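Local coordinates for glycerol uptake operon antiterminator-related protein (Thermotoga maritima, PDB 1VKF) that is related to glycerol uptake operon antiterminators and probably uses a TIM-barrel domain to respond to glycerol 3-phosphate, at residues A[15-20]-A[174-179]; A[93-98]-A[127-132]. All blocks are in the same frame, centred on the assembly; numbering follows the deposited sequence.

Interaction 1: residues A[15-20]-A[174-179]; sequences KGIIAA and ISTSSR
Ile17 and Ile174 lie side by side and point the same way, with CD1 of Ile17 4.1 Å from CB of Ile174. Thr176 meets the other branch of Ile17: its CG2 lies 3.8 Å from Ile17 CG2, the two side chains slanting across each other. With Thr176 OG1 anti to the backbone N (chi1 175°), the methyl falls between that N and the carbonyl carbon, while OG1 accepts from Ser178 N at 3.0 Å in an ST turn that bends the chain out of the strand. An alanine in place of Thr176 would probably leave Ser178 N without this acceptor and open a gap beside Ile17 CG2. Beneath these side chains runs a parallel ladder in which Ile18 N donates to Ile174 O (2.8 Å) and Ile18 O receives from Thr176 N (3.0 Å). It pairs the first and last strands of the TIM barrel and so closes the ring. Leu168 and Trp182 cover the outer face, where the branched Ile17 and Ile174 fill space. Ile18 and Ser175 look inward, among Phe36 and Ile153. The positive phi of Gly16 (74°) suits a residue without a side chain. Ala20 brings its CB to 3.5 Å from Ser175 OG, and the small methyl suits so close an approach to the hydroxyl. Ser175 OG and Ser177 OG each hydrogen-bond a citrate, probably from the crystallisation liquor, at the C-terminal strand ends, where TIM barrels carry their active sites.

Interaction 2: residues A[93-98]-A[127-132]; sequences KNYVVA and LGVDVV
Tyr95 reaches from its helix to Val129, laying one ring face against the valine's CG2. CG of Tyr95 is anti to the backbone N (chi1 -178°), on a CB that already points toward the 127-132 segment. Val129 CG2 lies 4.2 Å from the centroid of the Tyr95 ring and 29° off its normal, a CH-pi contact, and is closest to Tyr95 CE2 at 3.7 Å. Val129 CG1, the other branch, sits near the phenol oxygen, 3.7 Å from Tyr95 OH. A tyrosine suits the place because its ring face is apolar where the valine packs and its tip is polar where the backbone begins: Tyr95 OH donates to a water lying in the ring plane, at a distance (2.5 Å) short enough to be taken with caution, and the same water accepts from Val131 N at 2.9 Å, so it joins the phenol to the start of a strand. One residue further, Val96 CG2 touches Leu127 CD2 at 4.0 Å, the two side chains crossing at about a right angle near the surface. Leu127 is followed by Gly128, whose positive phi (69°) is easy for glycine and turns the chain out of helix 114-127; Lys99 NZ binds the carbonyls of both. Helix 92-100 thus leans on the turn between helix 114-127 and strand 131-135, with Tyr95 also resting on Ala105 and Leu107 of strand 105-110 and Val129 on Ile124.

Both contacts draw on the same curled parallel sheet, on opposite sides of the chain's centre: their centres are 22 Å apart and their nearest atoms about 8 Å, so they do not touch. Along the chain, 15-20 comes first, then 93-98 and 127-132, and 174-179 last. Interaction 1 therefore spans nearly the whole modelled chain and joins strand 16-21 to strand 173-176, whereas interaction 2 falls within that span and links helix 92-100 to the entry of strand 131-135. For the protein, the first closes the ring of strands between the two ends of the chain, and the second seats an outer helix against that ring.

Interaction 1: residues A[15-20]-A[174-179]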
loop_
_atom_site.group_PDB
_atom_site.type_symbol
_atom_site.label_atom_id
_atom_site.label_comp_id
_atom_site.label_asym_id
_atom_site.label_seq_id
_atom_site.Cartn_x
_atom_site.Cartn_y
_atom_site.Cartn_z
ATOM N N LYS A 15 4.377 -3.219 -9.817
ATOM C CA LYS A 15 4.619 -4.471 -10.522
ATOM C C LYS A 15 5.649 -5.265 -9.734
ATOM O O LYS A 15 6.655 -4.703 -9.309
ATOM C CB LYS A 15 5.136 -4.193 -11.941
ATOM C CG LYS A 15 5.192 -5.459 -12.837
ATOM C CD LYS A 15 3.795 -6.068 -13.079
ATOM C CE LYS A 15 3.859 -7.361 -13.926
ATOM N NZ LYS A 15 2.521 -8.012 -14.075
ATOM N N GLY A 16 5.416 -6.558 -9.543
ATOM C CA GLY A 16 6.325 -7.392 -8.770
ATOM C C GLY A 16 6.283 -7.167 -7.289
ATOM O O GLY A 16 5.213 -6.969 -6.708
ATOM N N ILE A 17 7.442 -7.244 -6.642
ATOM C CA ILE A 17 7.497 -7.132 -5.222
ATOM C C ILE A 17 7.700 -5.654 -4.816
ATOM O O ILE A 17 8.535 -4.957 -5.379
ATOM C CB ILE A 17 8.638 -7.998 -4.709
ATOM C CG1 ILE A 17 8.389 -9.462 -5.107
ATOM C CG2 ILE A 17 8.806 -7.841 -3.233
ATOM C CD1 ILE A 17 7.157 -10.050 -4.534
ATOM N N ILE A 18 6.869 -5.221 -3.895
ATOM C CA ILE A 18 6.928 -3.915 -3.205
ATOM C C ILE A 18 7.483 -4.143 -1.801
ATOM O O ILE A 18 7.088 -5.089 -1.095
ATOM C CB ILE A 18 5.504 -3.285 -3.127
ATOM C CG1 ILE A 18 5.078 -2.902 -4.495
ATOM C CG2 ILE A 18 5.475 -2.098 -2.154
ATOM C CD1 ILE A 18 3.592 -2.559 -4.635
ATOM N N ALA A 19 8.410 -3.301 -1.382
ATOM C CA ALA A 19 9.044 -3.460 -0.082
ATOM C C ALA A 19 8.203 -2.781 0.982
ATOM O O ALA A 19 8.105 -1.570 0.996
ATOM C CB ALA A 19 10.458 -2.876 -0.076
ATOM N N ALA A 20 7.714 -3.583 1.913
ATOM C CA ALA A 20 7.012 -3.097 3.112
ATOM C C ALA A 20 8.035 -2.937 4.253
ATOM O O ALA A 20 8.811 -3.881 4.580
ATOM C CB ALA A 20 5.920 -4.077 3.509
ATOM N N ILE A 174 2.871 -7.517 -5.062
ATOM C CA ILE A 174 2.728 -7.924 -3.678
ATOM C C ILE A 174 3.583 -7.042 -2.775
ATOM O O ILE A 174 4.756 -6.862 -3.045
ATOM C CB ILE A 174 3.267 -9.377 -3.482
ATOM C CG1 ILE A 174 2.453 -10.389 -4.287
ATOM C CG2 ILE A 174 3.300 -9.726 -2.017
ATOM C CD1 ILE A 174 3.098 -11.772 -4.365
ATOM N N SER A 175 2.991 -6.522 -1.715
ATOM C CA SER A 175 3.673 -5.791 -0.703
ATOM C C SER A 175 4.080 -6.758 0.391
ATOM O O SER A 175 3.258 -7.459 0.961
ATOM C CB SER A 175 2.812 -4.664 -0.117
ATOM O OG SER A 175 3.484 -4.113 1.039
ATOM N N THR A 176 5.371 -6.787 0.723
ATOM C CA THR A 176 5.894 -7.690 1.769
ATOM C C THR A 176 7.160 -7.154 2.393
ATOM O O THR A 176 7.930 -6.431 1.731
ATOM C CB THR A 176 6.219 -9.085 1.133
ATOM O OG1 THR A 176 6.840 -9.969 2.090
ATOM C CG2 THR A 176 7.192 -8.946 -0.031
ATOM N N SER A 177 7.381 -7.497 3.657
ATOM C CA SER A 177 8.634 -7.113 4.377
ATOM C C SER A 177 9.699 -8.222 4.296
ATOM O O SER A 177 10.809 -8.094 4.863
ATOM C CB SER A 177 8.375 -6.725 5.840
ATOM O OG SER A 177 7.995 -7.852 6.621
ATOM N N SER A 178 9.406 -9.292 3.571
ATOM C CA SER A 178 10.351 -10.420 3.445
ATOM C C SER A 178 11.518 -10.133 2.494
ATOM O O SER A 178 11.352 -9.965 1.294
ATOM C CB SER A 178 9.604 -11.694 3.006
ATOM O OG SER A 178 10.524 -12.683 2.564
ATOM N N ARG A 179 12.713 -10.067 3.071
ATOM C CA ARG A 179 13.903 -9.790 2.323
ATOM C C ARG A 179 14.158 -10.883 1.297
ATOM O O ARG A 179 14.715 -10.627 0.250
ATOM C CB ARG A 179 15.091 -9.684 3.296
ATOM C CG ARG A 179 15.330 -8.258 3.776
ATOM C CD ARG A 179 14.165 -7.588 4.434
ATOM N NE ARG A 179 14.581 -6.303 5.037
ATOM C CZ ARG A 179 13.782 -5.517 5.753
ATOM N NH1 ARG A 179 12.503 -5.847 5.961
ATOM N NH2 ARG A 179 14.253 -4.365 6.253
#

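Interaction 2: residues A[93-98]-A[127-132]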
loop_
_atom_site.group_PDB
_atom_site.type_symbol
_atom_site.label_atom_id
_atom_site.label_comp_id
_atom_site.label_asym_id
_atom_site.label_seq_id
_atom_site.Cartn_x
_atom_site.Cartn_y
_atom_site.Cartn_z
ATOM N N LYS A 93 -12.832 8.202 3.184
ATOM C CA LYS A 93 -12.769 9.653 3.217
ATOM C C LYS A 93 -11.341 10.167 2.980
ATOM O O LYS A 93 -11.163 11.168 2.309
ATOM C CB LYS A 93 -13.321 10.202 4.543
ATOM C CG LYS A 93 -14.756 9.793 4.841
ATOM N N ASN A 94 -10.319 9.498 3.542
ATOM C CA ASN A 94 -8.923 9.890 3.301
ATOM C C ASN A 94 -8.615 9.690 1.827
ATOM O O ASN A 94 -7.956 10.508 1.190
ATOM C CB ASN A 94 -7.943 9.034 4.100
ATOM C CG ASN A 94 -7.809 9.450 5.571
ATOM O OD1 ASN A 94 -8.176 10.567 5.944
ATOM N ND2 ASN A 94 -7.260 8.535 6.413
ATOM N N TYR A 95 -9.097 8.573 1.264
ATOM C CA TYR A 95 -8.860 8.274 -0.136
ATOM C C TYR A 95 -9.450 9.373 -1.038
ATOM O O TYR A 95 -8.733 9.899 -1.888
ATOM C CB TYR A 95 -9.465 6.896 -0.505
ATOM C CG TYR A 95 -9.191 6.550 -1.941
ATOM C CD1 TYR A 95 -8.022 5.924 -2.278
ATOM C CD2 TYR A 95 -10.052 6.920 -2.952
ATOM C CE1 TYR A 95 -7.702 5.624 -3.533
ATOM C CE2 TYR A 95 -9.726 6.637 -4.288
ATOM C CZ TYR A 95 -8.509 5.998 -4.536
ATOM O OH TYR A 95 -8.093 5.615 -5.780
ATOM N N VAL A 96 -10.713 9.751 -0.813
ATOM C CA VAL A 96 -11.382 10.742 -1.666
ATOM C C VAL A 96 -10.647 12.092 -1.547
ATOM O O VAL A 96 -10.438 12.786 -2.534
ATOM C CB VAL A 96 -12.918 10.920 -1.351
ATOM C CG1 VAL A 96 -13.534 12.013 -2.200
ATOM C CG2 VAL A 96 -13.671 9.627 -1.626
ATOM N N VAL A 97 -10.240 12.452 -0.346
ATOM C CA VAL A 97 -9.627 13.734 -0.129
ATOM C C VAL A 97 -8.244 13.737 -0.803
ATOM O O VAL A 97 -7.825 14.730 -1.367
ATOM C CB VAL A 97 -9.534 14.062 1.407
ATOM C CG1 VAL A 97 -8.677 15.289 1.632
ATOM C CG2 VAL A 97 -10.902 14.299 1.976
ATOM N N ALA A 98 -7.506 12.633 -0.709
ATOM C CA ALA A 98 -6.203 12.545 -1.351
ATOM C C ALA A 98 -6.389 12.779 -2.833
ATOM O O ALA A 98 -5.727 13.604 -3.393
ATOM C CB ALA A 98 -5.558 11.229 -1.105
ATOM N N LEU A 127 -16.460 5.146 -5.737
ATOM C CA LEU A 127 -15.452 6.159 -5.490
ATOM C C LEU A 127 -14.410 6.286 -6.621
ATOM O O LEU A 127 -13.587 7.184 -6.583
ATOM C CB LEU A 127 -14.748 5.841 -4.173
ATOM C CG LEU A 127 -15.637 5.766 -2.928
ATOM C CD1 LEU A 127 -14.786 5.472 -1.705
ATOM C CD2 LEU A 127 -16.476 7.038 -2.755
ATOM N N GLY A 128 -14.422 5.388 -7.592
ATOM C CA GLY A 128 -13.441 5.410 -8.664
ATOM C C GLY A 128 -12.030 5.043 -8.210
ATOM O O GLY A 128 -11.075 5.765 -8.478
ATOM N N VAL A 129 -11.887 3.927 -7.514
ATOM C CA VAL A 129 -10.585 3.525 -6.997
ATOM C C VAL A 129 -9.778 2.762 -8.047
ATOM O O VAL A 129 -10.171 1.686 -8.478
ATOM C CB VAL A 129 -10.752 2.661 -5.762
ATOM C CG1 VAL A 129 -9.409 2.191 -5.270
ATOM C CG2 VAL A 129 -11.539 3.405 -4.690
ATOM N N ASP A 130 -8.638 3.311 -8.441
ATOM C CA ASP A 130 -7.819 2.712 -9.491
ATOM C C ASP A 130 -6.900 1.611 -8.926
ATOM O O ASP A 130 -6.596 0.662 -9.612
ATOM C CB ASP A 130 -6.910 3.772 -10.115
ATOM C CG ASP A 130 -7.671 4.997 -10.599
ATOM O OD1 ASP A 130 -8.643 4.819 -11.366
ATOM O OD2 ASP A 130 -7.357 6.171 -10.252
ATOM N N VAL A 131 -6.423 1.836 -7.706
ATOM C CA VAL A 131 -5.389 0.994 -7.050
ATOM C C VAL A 131 -5.838 0.539 -5.659
ATOM O O VAL A 131 -6.131 1.336 -4.759
ATOM C CB VAL A 131 -4.022 1.700 -6.935
ATOM C CG1 VAL A 131 -2.948 0.748 -6.362
ATOM C CG2 VAL A 131 -3.579 2.222 -8.311
ATOM N N VAL A 132 -5.946 -0.770 -5.516
ATOM C CA VAL A 132 -6.462 -1.363 -4.302
ATOM C C VAL A 132 -5.433 -2.360 -3.762
ATOM O O VAL A 132 -4.873 -3.116 -4.549
ATOM C CB VAL A 132 -7.789 -2.152 -4.574
ATOM C CG1 VAL A 132 -8.311 -2.692 -3.286
ATOM C CG2 VAL A 132 -8.824 -1.282 -5.225
HETATM O O HOH W 1 -6.149 4.075 -5.943
#